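Local coordinates for ureidoglycolate hydrolase (Arabidopsis thaliana, PDB 4PXE), which hydrolyses (S)-ureidoglycolate to glyoxylate, releasing ammonia and carbon dioxide, as a manganese-dependent homodimeric amidohydrolase of the peptidase M20 family in purine breakdown, at the interface of chains A and B. Sequence-based numbering; all coordinates share one arbitrary frame. Chains: chain A/B, Ureidoglycolate hydrolase.

Contact 1: the interface of chains A and B. Residues chain A 96-97, 138-139, 377, 402; chain B 292, 294-295.
An active site completed by a neighbouring subunit is what this part of the homodimer interface provides: B:Asn294, a substrate-binding residue, reaches from the dimerization region of one chain beside metal-binding residues in the active site of the other. Two of its groups are read by two residues that also bind manganese. The side-chain amide nitrogen ND2 donates to the carboxylate oxygen OE1 of A:Glu138 at 2.9 Å. The acceptor lies in the plane of the amide and is approached nearly along its own C-O axis, while the carboxylate is turned 73° against the amide. The backbone carbonyl O of B:Asn294 takes the hydrogen bond from ND1 of A:His402, 2.8 Å away. That oxygen sits at the rim of the imidazole, in the ring plane, whereas the nitrogen stands well above the carbonyl plane. ND1 is engaged across the interface, which leaves NE2 as the likely manganese ligand, so the partner subunit probably fixes the rotation of a metal-binding ring. CG of B:Asn294 is tucked between its own backbone N and carbonyl carbon (chi1 53°), which folds the amide back toward A:Glu138, passing CE1 of A:His402, while the carbonyl reaches ND1; the amide is tilted 67° from the ring. A:Ile96 supplies the apolar backing: its CD1 lies over one face of the imidazole, toward the rim, and also touches CB of B:Ser295 at 3.7 Å. The same methyl is 3.7 Å from OD1 of B:Asn294. Water 1 bridges the chains, joining OG of B:Ser295 (2.7 Å) to the carbonyl O atoms of A:Pro97 and A:His402. In the fold, A:Ile96 ends strand 95-96, and A:Glu138 and A:His402 stand on loops of the catalytic domain, while B:Asn294 occupies the loop just before the short strand 295-296 of the partner.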
loop_
_atom_site.group_PDB
_atom_site.type_symbol
_atom_site.label_atom_id
_atom_site.label_comp_id
_atom_site.label_asym_id
_atom_site.label_seq_id
_atom_site.Cartn_x
_atom_site.Cartn_y
_atom_site.Cartn_z
ATOM N N ILE A 96 -3.212 6.443 15.590
ATOM C CA ILE A 96 -3.167 5.729 14.308
ATOM C C ILE A 96 -3.191 6.712 13.129
ATOM O O ILE A 96 -3.527 7.880 13.302
ATOM C CB ILE A 96 -4.285 4.658 14.182
ATOM C CG1 ILE A 96 -5.656 5.291 13.935
ATOM C CG2 ILE A 96 -4.308 3.760 15.399
ATOM C CD1 ILE A 96 -6.747 4.259 13.727
ATOM N N PRO A 97 -2.801 6.257 11.934
ATOM C CA PRO A 97 -2.791 7.205 10.813
ATOM C C PRO A 97 -4.119 7.938 10.579
ATOM O O PRO A 97 -5.184 7.315 10.515
ATOM C CB PRO A 97 -2.443 6.311 9.615
ATOM C CG PRO A 97 -1.568 5.235 10.228
ATOM C CD PRO A 97 -2.181 4.964 11.575
ATOM N N GLU A 138 -1.777 1.638 20.484
ATOM C CA GLU A 138 -2.270 1.324 19.140
ATOM C C GLU A 138 -1.390 0.283 18.442
ATOM O O GLU A 138 -0.180 0.253 18.660
ATOM C CB GLU A 138 -2.387 2.595 18.300
ATOM C CG GLU A 138 -3.309 3.638 18.919
ATOM C CD GLU A 138 -4.764 3.356 18.696
ATOM O OE1 GLU A 138 -5.155 2.234 18.300
ATOM O OE2 GLU A 138 -5.537 4.312 18.914
ATOM N N PRO A 139 -1.998 -0.584 17.609
ATOM C CA PRO A 139 -1.254 -1.696 16.992
ATOM C C PRO A 139 -0.522 -1.306 15.710
ATOM O O PRO A 139 -0.004 -2.185 15.018
ATOM C CB PRO A 139 -2.363 -2.701 16.663
ATOM C CG PRO A 139 -3.548 -1.841 16.367
ATOM C CD PRO A 139 -3.452 -0.706 17.383
ATOM N N TYR A 377 -11.065 -1.318 22.813
ATOM C CA TYR A 377 -10.204 -1.800 23.894
ATOM C C TYR A 377 -9.318 -0.656 24.373
ATOM O O TYR A 377 -9.274 0.421 23.751
ATOM C CB TYR A 377 -9.387 -3.051 23.485
ATOM C CG TYR A 377 -8.553 -2.871 22.229
ATOM C CD1 TYR A 377 -8.982 -3.367 20.990
ATOM C CD2 TYR A 377 -7.335 -2.199 22.279
ATOM C CE1 TYR A 377 -8.212 -3.183 19.834
ATOM C CE2 TYR A 377 -6.566 -2.012 21.144
ATOM C CZ TYR A 377 -6.998 -2.509 19.933
ATOM O OH TYR A 377 -6.227 -2.308 18.804
ATOM N N HIS A 402 -11.005 7.839 15.714
ATOM C CA HIS A 402 -10.082 7.340 14.687
ATOM C C HIS A 402 -10.239 8.083 13.365
ATOM O O HIS A 402 -10.043 7.524 12.284
ATOM C CB HIS A 402 -10.221 5.827 14.490
ATOM C CG HIS A 402 -9.550 5.025 15.555
ATOM N ND1 HIS A 402 -9.526 3.645 15.549
ATOM C CD2 HIS A 402 -8.878 5.410 16.664
ATOM C CE1 HIS A 402 -8.863 3.216 16.606
ATOM N NE2 HIS A 402 -8.455 4.266 17.298
ATOM N N ALA B 292 -5.257 1.274 8.341
ATOM C CA ALA B 292 -4.898 0.838 9.679
ATOM C C ALA B 292 -5.896 -0.231 10.077
ATOM O O ALA B 292 -7.067 -0.157 9.690
ATOM C CB ALA B 292 -4.951 2.009 10.653
ATOM N N ASN B 294 -7.475 -0.983 12.671
ATOM C CA ASN B 294 -8.603 -0.598 13.513
ATOM C C ASN B 294 -9.296 0.700 13.070
ATOM O O ASN B 294 -9.960 1.388 13.866
ATOM C CB ASN B 294 -8.192 -0.577 14.997
ATOM C CG ASN B 294 -6.955 0.275 15.274
ATOM O OD1 ASN B 294 -6.204 0.647 14.366
ATOM N ND2 ASN B 294 -6.733 0.579 16.558
ATOM N N SER B 295 -9.165 0.996 11.779
ATOM C CA SER B 295 -9.779 2.165 11.161
ATOM C C SER B 295 -10.594 1.703 9.955
ATOM O O SER B 295 -10.049 1.082 9.041
ATOM C CB SER B 295 -8.679 3.147 10.731
ATOM O OG SER B 295 -9.218 4.410 10.363
HETATM O O HOH W 1 -7.721 6.441 11.259
#

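Contact 2: the interface of chains A and B. Residues chain A 247-252; chain B 277, 279-280, 375.
The loop that follows strand 243-244, running into the 3-10 helix 250-252 within the dimerization region, carries A:Leu249 against the other chain. Its isobutyl group is held between a backbone carbonyl and an arginine. CD2 packs against one face of the B:Arg375 guanidinium, off centre toward the rim and 3.7 Å from CZ, while CD1 lies 3.7 Å from NH2 of the same group. The two side chains cross at about a right angle, and both methyls lie over the same face of the guanidinium. B:Arg375 runs extended from CG to NE and then turns (chi4 -81°), which turns the face of its guanidinium toward the leucine; farther back, its CB rests near CA of A:Ala247. On the B:Ile277 side, CD2 of A:Leu249 comes to 3.4 Å from the backbone O, and CD1 packs on CG1. The isoleucine stretches its longer branch away from its backbone nitrogen (chi1 -157°, chi2 172°), bringing CD1 to 3.9 Å from CG of A:Pro251, whose ring it meets at a slant. CG1 of B:Val280 adds a further contact, 4.0 Å from CD2 of A:Leu249. Beside this apolar core, water 2 binds the backbones together. It lies 3.0 Å from N of A:Met250, in an almost straight bond, and 2.7 Å from O of B:Ile277. The O of B:Thr279 also bonds to it, so one solvent molecule links the start of the 3-10 helix to two carbonyls just ahead of strand 280-289. Carbon contacts are joined here by a water-mediated backbone link. The site joins one subunit's loop to the loop and first residue of the partner's strand 280-289 and to B:Arg375, and it likely steadies the dimer and the placement of the loop that follows substrate-binding A:His244.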
loop_
_atom_site.group_PDB
_atom_site.type_symbol
_atom_site.label_atom_id
_atom_site.label_comp_id
_atom_site.label_asym_id
_atom_site.label_seq_id
_atom_site.Cartn_x
_atom_site.Cartn_y
_atom_site.Cartn_z
ATOM N N ALA A 247 -1.383 -10.739 -20.611
ATOM C CA ALA A 247 -1.092 -11.968 -21.340
ATOM C C ALA A 247 -1.563 -13.261 -20.680
ATOM O O ALA A 247 -1.801 -14.258 -21.369
ATOM C CB ALA A 247 0.397 -12.041 -21.654
ATOM N N VAL A 248 -1.684 -13.278 -19.358
ATOM C CA VAL A 248 -2.166 -14.489 -18.699
ATOM C C VAL A 248 -3.686 -14.559 -18.812
ATOM O O VAL A 248 -4.403 -13.710 -18.273
ATOM C CB VAL A 248 -1.751 -14.551 -17.221
ATOM C CG1 VAL A 248 -2.254 -15.849 -16.600
ATOM C CG2 VAL A 248 -0.229 -14.427 -17.088
ATOM N N LEU A 249 -4.182 -15.559 -19.535
ATOM C CA LEU A 249 -5.615 -15.654 -19.763
ATOM C C LEU A 249 -6.328 -16.067 -18.477
ATOM O O LEU A 249 -5.754 -16.746 -17.624
ATOM C CB LEU A 249 -5.906 -16.619 -20.916
ATOM C CG LEU A 249 -5.207 -16.201 -22.220
ATOM C CD1 LEU A 249 -5.596 -17.118 -23.385
ATOM C CD2 LEU A 249 -5.469 -14.733 -22.576
ATOM N N MET A 250 -7.583 -15.650 -18.349
ATOM C CA MET A 250 -8.316 -15.820 -17.095
ATOM C C MET A 250 -8.348 -17.249 -16.510
ATOM O O MET A 250 -8.146 -17.411 -15.314
ATOM C CB MET A 250 -9.729 -15.225 -17.204
ATOM C CG MET A 250 -9.766 -13.757 -17.632
ATOM S SD MET A 250 -9.134 -12.584 -16.407
ATOM C CE MET A 250 -10.509 -12.546 -15.256
ATOM N N PRO A 251 -8.568 -18.285 -17.346
ATOM C CA PRO A 251 -8.609 -19.641 -16.767
ATOM C C PRO A 251 -7.308 -20.123 -16.121
ATOM O O PRO A 251 -7.327 -21.120 -15.401
ATOM C CB PRO A 251 -8.921 -20.527 -17.977
ATOM C CG PRO A 251 -9.615 -19.635 -18.938
ATOM C CD PRO A 251 -8.927 -18.301 -18.776
ATOM N N TYR A 252 -6.195 -19.442 -16.379
ATOM C CA TYR A 252 -4.907 -19.896 -15.872
ATOM C C TYR A 252 -4.432 -19.129 -14.646
ATOM O O TYR A 252 -3.336 -19.374 -14.144
ATOM C CB TYR A 252 -3.857 -19.828 -16.981
ATOM C CG TYR A 252 -4.284 -20.611 -18.195
ATOM C CD1 TYR A 252 -4.153 -21.994 -18.228
ATOM C CD2 TYR A 252 -4.851 -19.978 -19.289
ATOM C CE1 TYR A 252 -4.553 -22.719 -19.336
ATOM C CE2 TYR A 252 -5.258 -20.694 -20.403
ATOM C CZ TYR A 252 -5.108 -22.061 -20.415
ATOM O OH TYR A 252 -5.510 -22.776 -21.524
ATOM N N ILE B 277 -11.992 -16.169 -24.498
ATOM C CA ILE B 277 -10.783 -16.332 -23.712
ATOM C C ILE B 277 -9.754 -15.220 -24.021
ATOM O O ILE B 277 -8.763 -15.065 -23.303
ATOM C CB ILE B 277 -10.183 -17.751 -23.900
ATOM C CG1 ILE B 277 -9.296 -18.140 -22.709
ATOM C CG2 ILE B 277 -9.457 -17.859 -25.230
ATOM C CD1 ILE B 277 -8.831 -19.587 -22.746
ATOM N N THR B 279 -10.364 -12.051 -23.769
ATOM C CA THR B 279 -10.642 -10.902 -22.911
ATOM C C THR B 279 -9.957 -11.061 -21.564
ATOM O O THR B 279 -10.044 -12.113 -20.941
ATOM C CB THR B 279 -12.161 -10.765 -22.632
ATOM O OG1 THR B 279 -12.910 -11.021 -23.825
ATOM C CG2 THR B 279 -12.487 -9.373 -22.116
ATOM N N VAL B 280 -9.280 -10.006 -21.112
ATOM C CA VAL B 280 -8.646 -10.011 -19.798
ATOM C C VAL B 280 -8.980 -8.743 -19.025
ATOM O O VAL B 280 -9.257 -7.691 -19.615
ATOM C CB VAL B 280 -7.105 -10.156 -19.885
ATOM C CG1 VAL B 280 -6.717 -11.534 -20.441
ATOM C CG2 VAL B 280 -6.496 -9.051 -20.747
ATOM N N ARG B 375 -0.665 -10.103 -27.077
ATOM C CA ARG B 375 -1.632 -9.783 -26.028
ATOM C C ARG B 375 -1.167 -8.570 -25.232
ATOM O O ARG B 375 -1.967 -7.703 -24.879
ATOM C CB ARG B 375 -1.820 -10.989 -25.103
ATOM C CG ARG B 375 -2.350 -12.215 -25.832
ATOM C CD ARG B 375 -2.882 -13.249 -24.850
ATOM N NE ARG B 375 -3.267 -14.498 -25.508
ATOM C CZ ARG B 375 -4.420 -14.689 -26.144
ATOM N NH1 ARG B 375 -5.318 -13.711 -26.224
ATOM N NH2 ARG B 375 -4.675 -15.865 -26.710
HETATM O O HOH W 2 -9.102 -14.614 -20.676
#

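Contact 1 and contact 2 lie about 39 Å apart, measured between the centres of their C-alpha atoms, and share no residue position. They are nevertheless connected through the sequence: strand 280-289 begins at contact 2 and leads toward the loop of B:Asn294 in contact 1, while B:Arg375 of contact 2 lies two positions before B:Tyr377, whose chain A copy, A:Tyr377, appears in contact 1. Two-fold symmetry gives each contact a twin with the chains exchanged. Together they suggest that dimerization and catalysis are linked, contact 1 contributing to the active site directly and contact 2 probably steadying the dimer beside the active site of chain B.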